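Local coordinates for sigma-C capsid protein (Avian reovirus, PDB 2VRS) that forms the homotrimeric fibre through which the virion attaches to host cells and also induces apoptosis, at residues C[84-89]-C[100-105]; C[163-168]-C[188-193]. All blocks are in the same frame, centred on the assembly; numbering follows the deposited sequence.

Contact 1: residues C[84-89]-C[100-105]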
ATOM      1  N   GLN C  84      13.132  20.486   5.342  1.00 19.82           N
ATOM      2  CA  GLN C  84      14.457  21.030   5.005  1.00 16.06           C
ATOM      3  C   GLN C  84      15.182  21.246   6.343  1.00 21.54           C
ATOM      4  O   GLN C  84      14.667  21.925   7.249  1.00 20.63           O
ATOM      5  CB  GLN C  84      14.326  22.359   4.261  1.00 21.19           C
ATOM      6  CG  GLN C  84      13.541  22.226   2.967  1.00 31.22           C
ATOM      7  CD  GLN C  84      13.309  23.568   2.333  1.00 48.51           C
ATOM      8  OE1 GLN C  84      12.172  23.966   2.091  1.00 51.84           O
ATOM      9  NE2 GLN C  84      14.389  24.291   2.085  1.00 42.60           N
ATOM     10  N   PHE C  85      16.320  20.582   6.497  1.00 19.30           N
ATOM     11  CA  PHE C  85      17.150  20.746   7.692  1.00 19.36           C
ATOM     12  C   PHE C  85      18.631  20.513   7.403  1.00 21.51           C
ATOM     13  O   PHE C  85      19.014  20.108   6.299  1.00 19.66           O
ATOM     14  CB  PHE C  85      16.626  19.836   8.807  1.00 18.81           C
ATOM     15  CG  PHE C  85      16.473  18.380   8.395  1.00 16.87           C
ATOM     16  CD1 PHE C  85      17.553  17.503   8.501  1.00 18.62           C
ATOM     17  CD2 PHE C  85      15.246  17.891   7.934  1.00 16.27           C
ATOM     18  CE1 PHE C  85      17.404  16.146   8.134  1.00 19.82           C
ATOM     19  CE2 PHE C  85      15.084  16.529   7.567  1.00 19.28           C
ATOM     20  CZ  PHE C  85      16.167  15.671   7.662  1.00 19.07           C
ATOM     21  N   ARG C  86      19.468  20.754   8.406  1.00 18.98           N
ATOM     22  CA  ARG C  86      20.890  20.479   8.307  1.00 19.28           C
ATOM     23  C   ARG C  86      21.274  19.257   9.140  1.00 16.76           C
ATOM     24  O   ARG C  86      20.757  19.052  10.247  1.00 21.26           O
ATOM     25  CB  ARG C  86      21.683  21.732   8.730  1.00 23.46           C
ATOM     26  CG  ARG C  86      21.372  22.947   7.832  1.00 32.42           C
ATOM     27  CD  ARG C  86      22.141  22.858   6.529  1.00 41.62           C
ATOM     28  NE  ARG C  86      23.393  23.622   6.560  1.00 60.21           N
ATOM     29  CZ  ARG C  86      24.555  23.186   7.054  1.00 70.34           C
ATOM     30  NH1 ARG C  86      24.659  21.971   7.591  1.00 71.63           N
ATOM     31  NH2 ARG C  86      25.626  23.976   7.014  1.00 69.54           N
ATOM     32  N   TRP C  87      22.184  18.455   8.609  1.00 17.34           N
ATOM     33  CA  TRP C  87      22.545  17.197   9.296  1.00 17.70           C
ATOM     34  C   TRP C  87      24.048  17.070   9.299  1.00 21.50           C
ATOM     35  O   TRP C  87      24.681  17.112   8.228  1.00 19.99           O
ATOM     36  CB  TRP C  87      21.949  16.003   8.526  1.00 18.87           C
ATOM     37  CG  TRP C  87      21.711  14.791   9.332  1.00 21.26           C
ATOM     38  CD1 TRP C  87      22.349  14.422  10.486  1.00 22.73           C
ATOM     39  CD2 TRP C  87      20.764  13.752   9.037  1.00 18.00           C
ATOM     40  NE1 TRP C  87      21.852  13.204  10.939  1.00 18.85           N
ATOM     41  CE2 TRP C  87      20.863  12.790  10.074  1.00 21.34           C
ATOM     42  CE3 TRP C  87      19.812  13.555   8.002  1.00 19.14           C
ATOM     43  CZ2 TRP C  87      20.052  11.639  10.114  1.00 15.70           C
ATOM     44  CZ3 TRP C  87      19.001  12.393   8.039  1.00 18.71           C
ATOM     45  CH2 TRP C  87      19.116  11.465   9.093  1.00 21.03           C
ATOM     46  N   MET C  88      24.646  16.949  10.488  1.00 21.14           N
ATOM     47  CA  MET C  88      26.092  16.744  10.527  1.00 21.12           C
ATOM     48  C   MET C  88      26.322  15.253  10.427  1.00 19.99           C
ATOM     49  O   MET C  88      25.919  14.485  11.308  1.00 26.31           O
ATOM     50  CB  MET C  88      26.723  17.323  11.807  1.00 24.09           C
ATOM     51  CG  MET C  88      28.254  17.339  11.730  1.00 30.09           C
ATOM     52  SD  MET C  88      28.977  17.477  13.384  1.00 38.09           S
ATOM     53  CE  MET C  88      28.369  15.991  14.216  1.00 32.35           C
ATOM     54  N   ALA C  89      26.914  14.824   9.323  1.00 16.12           N
ATOM     55  CA  ALA C  89      27.196  13.428   9.153  1.00 18.51           C
ATOM     56  C   ALA C  89      28.601  13.145   9.695  1.00 18.54           C
ATOM     57  O   ALA C  89      29.520  13.946   9.519  1.00 19.67           O
ATOM     58  CB  ALA C  89      27.169  13.082   7.678  1.00 21.74           C
ATOM     59  N   ASP C 100      28.806  18.852   7.053  1.00 21.25           N
ATOM     60  CA  ASP C 100      27.481  19.422   7.188  1.00 23.31           C
ATOM     61  C   ASP C 100      26.687  19.257   5.912  1.00 18.00           C
ATOM     62  O   ASP C 100      27.045  19.804   4.851  1.00 21.20           O
ATOM     63  CB  ASP C 100      27.597  20.907   7.528  1.00 25.18           C
ATOM     64  CG  ASP C 100      27.924  21.142   9.000  1.00 40.71           C
ATOM     65  OD1 ASP C 100      27.753  20.218   9.849  1.00 47.49           O
ATOM     66  OD2 ASP C 100      28.358  22.269   9.308  1.00 53.99           O
ATOM     67  N   MET C 101      25.607  18.495   6.020  1.00 17.87           N
ATOM     68  CA  MET C 101      24.722  18.246   4.880  1.00 18.47           C
ATOM     69  C   MET C 101      23.468  19.088   4.935  1.00 17.16           C
ATOM     70  O   MET C 101      22.779  19.166   5.956  1.00 20.59           O
ATOM     71  CB  MET C 101      24.282  16.760   4.851  1.00 14.81           C
ATOM     72  CG  MET C 101      25.435  15.755   4.839  1.00 17.82           C
ATOM     73  SD  MET C 101      26.643  15.965   3.495  1.00 19.48           S
ATOM     74  CE  MET C 101      25.613  15.409   2.104  1.00 17.33           C
ATOM     75  N   THR C 102      23.137  19.713   3.805  1.00 18.61           N
ATOM     76  CA  THR C 102      21.822  20.300   3.642  1.00 15.87           C
ATOM     77  C   THR C 102      20.871  19.227   3.103  1.00 16.79           C
ATOM     78  O   THR C 102      21.117  18.614   2.054  1.00 17.91           O
ATOM     79  CB  THR C 102      21.921  21.482   2.660  1.00 22.02           C
ATOM     80  OG1 THR C 102      22.783  22.464   3.270  1.00 22.81           O
ATOM     81  CG2 THR C 102      20.563  22.085   2.342  1.00 26.06           C
ATOM     82  N   VAL C 103      19.809  18.982   3.855  1.00 16.27           N
ATOM     83  CA  VAL C 103      18.938  17.815   3.558  1.00 16.24           C
ATOM     84  C   VAL C 103      17.542  18.286   3.201  1.00 21.85           C
ATOM     85  O   VAL C 103      16.957  19.105   3.902  1.00 20.80           O
ATOM     86  CB  VAL C 103      18.806  16.835   4.762  1.00 19.20           C
ATOM     87  CG1 VAL C 103      17.837  15.684   4.399  1.00 20.13           C
ATOM     88  CG2 VAL C 103      20.190  16.289   5.207  1.00 18.30           C
ATOM     89  N   ASN C 104      17.002  17.756   2.099  1.00 18.68           N
ATOM     90  CA  ASN C 104      15.581  17.827   1.836  1.00 15.03           C
ATOM     91  C   ASN C 104      15.011  16.412   1.923  1.00 17.15           C
ATOM     92  O   ASN C 104      15.501  15.537   1.243  1.00 19.35           O
ATOM     93  CB  ASN C 104      15.323  18.327   0.425  1.00 20.50           C
ATOM     94  CG  ASN C 104      15.482  19.826   0.305  1.00 29.16           C
ATOM     95  OD1 ASN C 104      14.539  20.577   0.524  1.00 44.73           O
ATOM     96  ND2 ASN C 104      16.648  20.255  -0.068  1.00 33.17           N
ATOM     97  N   ALA C 105      14.014  16.238   2.778  1.00 16.03           N
ATOM     98  CA  ALA C 105      13.352  14.967   2.991  1.00 16.72           C
ATOM     99  C   ALA C 105      11.924  15.091   2.473  1.00 16.20           C
ATOM    100  O   ALA C 105      11.108  15.872   2.990  1.00 16.83           O
ATOM    101  CB  ALA C 105      13.412  14.581   4.538  1.00 16.88           C
TER
HETATM  102  O   HOH W   1      16.913  23.219   1.551  1.00 36.26           O

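Contact 2: residues C[163-168]-C[188-193]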
ATOM      1  N   VAL C 163      25.783   8.085  -4.208  1.00 15.54           N
ATOM      2  CA  VAL C 163      26.668   9.104  -3.688  1.00 17.69           C
ATOM      3  C   VAL C 163      27.429   9.682  -4.880  1.00 20.10           C
ATOM      4  O   VAL C 163      27.743   8.957  -5.843  1.00 18.95           O
ATOM      5  CB  VAL C 163      27.637   8.492  -2.650  1.00 19.56           C
ATOM      6  CG1 VAL C 163      28.716   9.455  -2.248  1.00 31.23           C
ATOM      7  CG2 VAL C 163      26.840   8.066  -1.407  1.00 19.02           C
ATOM      8  N   SER C 164      27.711  10.981  -4.802  1.00 16.23           N
ATOM      9  CA  SER C 164      28.632  11.612  -5.761  1.00 17.28           C
ATOM     10  C   SER C 164      29.475  12.655  -5.016  1.00 17.26           C
ATOM     11  O   SER C 164      29.058  13.159  -3.979  1.00 17.12           O
ATOM     12  CB  SER C 164      27.839  12.248  -6.920  1.00 19.34           C
ATOM     13  OG  SER C 164      27.364  13.530  -6.586  1.00 25.38           O
ATOM     14  N   PHE C 165      30.684  12.924  -5.505  1.00 17.39           N
ATOM     15  CA  PHE C 165      31.493  13.986  -4.881  1.00 16.52           C
ATOM     16  C   PHE C 165      32.584  14.365  -5.864  1.00 18.14           C
ATOM     17  O   PHE C 165      32.864  13.625  -6.838  1.00 19.05           O
ATOM     18  CB  PHE C 165      32.115  13.476  -3.572  1.00 15.94           C
ATOM     19  CG  PHE C 165      32.827  12.144  -3.705  1.00 19.21           C
ATOM     20  CD1 PHE C 165      34.163  12.073  -4.139  1.00 20.82           C
ATOM     21  CD2 PHE C 165      32.152  10.956  -3.428  1.00 18.53           C
ATOM     22  CE1 PHE C 165      34.814  10.836  -4.291  1.00 23.29           C
ATOM     23  CE2 PHE C 165      32.793   9.727  -3.563  1.00 22.05           C
ATOM     24  CZ  PHE C 165      34.128   9.656  -3.988  1.00 23.72           C
ATOM     25  N   THR C 166      33.265  15.472  -5.532  1.00 20.56           N
ATOM     26  CA  THR C 166      34.423  15.910  -6.302  1.00 21.20           C
ATOM     27  C   THR C 166      35.701  15.525  -5.530  1.00 25.89           C
ATOM     28  O   THR C 166      35.790  15.744  -4.307  1.00 23.54           O
ATOM     29  CB  THR C 166      34.358  17.417  -6.512  1.00 25.54           C
ATOM     30  OG1 THR C 166      33.162  17.725  -7.231  1.00 23.68           O
ATOM     31  CG2 THR C 166      35.573  17.913  -7.318  1.00 29.76           C
ATOM     32  N   ARG C 167      36.656  14.943  -6.256  1.00 28.06           N
ATOM     33  CA  ARG C 167      37.992  14.608  -5.759  1.00 31.56           C
ATOM     34  C   ARG C 167      38.998  14.918  -6.876  1.00 36.07           C
ATOM     35  O   ARG C 167      38.873  14.395  -7.993  1.00 35.45           O
ATOM     36  CB  ARG C 167      38.091  13.129  -5.399  1.00 32.32           C
ATOM     37  CG  ARG C 167      39.467  12.687  -4.891  1.00 28.01           C
ATOM     38  CD  ARG C 167      39.527  11.188  -4.687  1.00 33.21           C
ATOM     39  NE  ARG C 167      40.868  10.765  -4.282  1.00 29.21           N
ATOM     40  CZ  ARG C 167      41.176  10.037  -3.211  1.00 42.00           C
ATOM     41  NH1 ARG C 167      40.237   9.592  -2.379  1.00 39.31           N
ATOM     42  NH2 ARG C 167      42.447   9.730  -2.983  1.00 38.80           N
ATOM     43  N   ASP C 168      39.958  15.784  -6.565  1.00 41.27           N
ATOM     44  CA  ASP C 168      40.933  16.289  -7.551  1.00 45.34           C
ATOM     45  C   ASP C 168      40.235  16.821  -8.793  1.00 43.37           C
ATOM     46  O   ASP C 168      40.473  16.347  -9.912  1.00 45.41           O
ATOM     47  CB  ASP C 168      41.934  15.191  -7.943  1.00 48.55           C
ATOM     48  CG  ASP C 168      42.678  14.618  -6.744  1.00 51.97           C
ATOM     49  OD1 ASP C 168      42.948  15.362  -5.768  1.00 59.45           O
ATOM     50  OD2 ASP C 168      43.003  13.408  -6.789  1.00 66.30           O
ATOM     51  N   ILE C 188      26.259   4.864   5.869  1.00 16.27           N
ATOM     52  CA  ILE C 188      26.530   4.499   4.492  1.00 18.07           C
ATOM     53  C   ILE C 188      28.023   4.214   4.280  1.00 18.30           C
ATOM     54  O   ILE C 188      28.875   4.825   4.933  1.00 18.67           O
ATOM     55  CB  ILE C 188      26.026   5.584   3.522  1.00 17.43           C
ATOM     56  CG1 ILE C 188      26.836   6.866   3.647  1.00 20.49           C
ATOM     57  CG2 ILE C 188      24.511   5.795   3.771  1.00 16.68           C
ATOM     58  CD1 ILE C 188      26.464   7.928   2.594  1.00 20.07           C
ATOM     59  N   THR C 189      28.310   3.293   3.364  1.00 18.20           N
ATOM     60  CA  THR C 189      29.681   2.898   3.022  1.00 16.40           C
ATOM     61  C   THR C 189      29.883   3.146   1.522  1.00 18.69           C
ATOM     62  O   THR C 189      29.067   2.708   0.695  1.00 19.79           O
ATOM     63  CB  THR C 189      29.856   1.401   3.305  1.00 22.09           C
ATOM     64  OG1 THR C 189      29.675   1.163   4.714  1.00 22.25           O
ATOM     65  CG2 THR C 189      31.239   0.941   2.843  1.00 20.33           C
ATOM     66  N   PHE C 190      30.954   3.846   1.161  1.00 19.82           N
ATOM     67  CA  PHE C 190      31.196   4.149  -0.244  1.00 19.09           C
ATOM     68  C   PHE C 190      32.668   4.347  -0.603  1.00 18.18           C
ATOM     69  O   PHE C 190      33.481   4.697   0.266  1.00 20.06           O
ATOM     70  CB  PHE C 190      30.313   5.339  -0.695  1.00 17.59           C
ATOM     71  CG  PHE C 190      30.580   6.640   0.033  1.00 17.58           C
ATOM     72  CD1 PHE C 190      29.861   6.990   1.173  1.00 20.10           C
ATOM     73  CD2 PHE C 190      31.523   7.564  -0.474  1.00 19.18           C
ATOM     74  CE1 PHE C 190      30.099   8.212   1.821  1.00 23.32           C
ATOM     75  CE2 PHE C 190      31.771   8.767   0.190  1.00 21.14           C
ATOM     76  CZ  PHE C 190      31.048   9.101   1.318  1.00 20.82           C
ATOM     77  N   PRO C 191      33.022   4.077  -1.879  1.00 24.15           N
ATOM     78  CA  PRO C 191      34.375   4.302  -2.359  1.00 23.70           C
ATOM     79  C   PRO C 191      34.687   5.784  -2.330  1.00 22.87           C
ATOM     80  O   PRO C 191      33.795   6.618  -2.589  1.00 21.38           O
ATOM     81  CB  PRO C 191      34.314   3.839  -3.837  1.00 24.24           C
ATOM     82  CG  PRO C 191      33.106   2.996  -3.934  1.00 25.07           C
ATOM     83  CD  PRO C 191      32.136   3.565  -2.960  1.00 24.36           C
ATOM     84  N   THR C 192      35.944   6.106  -2.035  1.00 23.14           N
ATOM     85  CA  THR C 192      36.416   7.489  -1.991  1.00 24.04           C
ATOM     86  C   THR C 192      37.076   7.980  -3.290  1.00 24.42           C
ATOM     87  O   THR C 192      37.416   9.174  -3.393  1.00 24.51           O
ATOM     88  CB  THR C 192      37.458   7.663  -0.888  1.00 25.48           C
ATOM     89  OG1 THR C 192      38.586   6.822  -1.194  1.00 26.15           O
ATOM     90  CG2 THR C 192      36.869   7.332   0.496  1.00 22.70           C
ATOM     91  N   GLY C 193      37.246   7.083  -4.264  1.00 26.74           N
ATOM     92  CA  GLY C 193      37.778   7.457  -5.580  1.00 34.89           C
ATOM     93  C   GLY C 193      39.302   7.451  -5.665  1.00 36.04           C
ATOM     94  O   GLY C 193      39.866   7.989  -6.620  1.00 38.86           O
TER

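Contact 1: residues C[84-89]-C[100-105]
Phe85 and Val103, like Trp87 and Met101, are hydrogen-bonded pairs of an antiparallel beta hairpin, the first in the C-terminal beta-barrel domain of the fibre. The strands 84-89 and 100-105 run at 147° to each other, and each pair is closed by two N-H...O bonds, among them Val103 N to Phe85 O at 2.8 Å.

The face bearing Phe85, Trp87, Met101 and Val103 turns into the barrel. Val103 CB lies over the Phe85 ring, 4.1 Å from its centroid in a CH-pi contact, while its CG2 meets the edge of the Trp87 ring at CE3 (3.9 Å). Phe133 packs edge-to-face on Trp87, whose NE1 bonds to Asp134 O.

On the other face, the Arg86 chain bends at chi2 (-80°), and its CD lies 3.3 Å from Thr102 OG1. The guanidinium reaches diagonally to Asp100, its plane turned 61° from the carboxylate; its edge comes closest to Asp100 CB, 3.1 Å from Arg86 NH1, and the salt bridge from NH2 to OD2 is long at 4.0 Å. At the next non-hydrogen-bonded pair, Gln84 and Asn104 run alongside each other, Gln84 CG 3.1 Å from Asn104 OD1, and one water accepts from Gln84 NE2 at 2.8 Å and, weakly, from Asn104 ND2.

Contact 2: residues C[163-168]-C[188-193]
Val163, Phe165 and Phe190 make the apolar part of this contact. Val163 CG1 sits over one face of the Phe190 ring, 3.9 Å from the centroid and 14° off the ring normal, a CH-pi contact in which the two side chains cross at about a right angle. The second methyl, CG2, meets Ile188 CD1 at 4.0 Å. Phe165 touches the same phenyl obliquely through CE2, 4.0 Å from Phe190 CD2.

No backbone hydrogen bond joins 163-168 to 188-193: their strand axes pass 8.7 Å apart at 50°. Strand 170-180 pairs with both parent strands, and the inward residues meet across the interior of the C-terminal beta-barrel, where Phe190 also packs on Ala176 and Phe165 on Ile200.

At the end of strand 185-191 and just past it, backbone oxygens take over. Pro191 O lies at the edge of the Phe165 ring, 3.4 Å from CZ; this oxygen is buried and has no hydrogen-bond partner in the model. Thr192 O approaches Phe165 CE1 obliquely at 3.2 Å.

The polar bonds belong to Arg167 and Thr192. Arg167 is extended from CG to NE, and its CD lies 3.2 Å from Thr192 O. Gly193 O lies over one face of the guanidinium, and Arg167 NH2 has a weak bond to Asp195 O. Thr192 OG1 is held by Ser126 O. Arg167 NH1 donates to Thr192 O at 3.0 Å, meeting it from above the carbonyl plane, with a C=O...N angle of 111°.

In the fold
Contact 1 closes before contact 2 opens along the chain, and all four segments belong to the C-terminal domain. Their centres are 18 Å apart and their nearest atoms about 7 Å apart, so they do not touch; the same antiparallel sheet, wrapped into the barrel of this domain, carries both. Strand 128-134 connects them, pairing with 81-92 of contact 1 and with 185-191 of contact 2. Contact 1 joins neighbouring strands through their backbones, whereas contact 2 joins non-adjacent strands through side chains, as expected across the core of a barrel. Asn104 in contact 1 packs on Tyr177 of a second subunit; no other chain touches contact 2, which lies wholly within one subunit of the trimer.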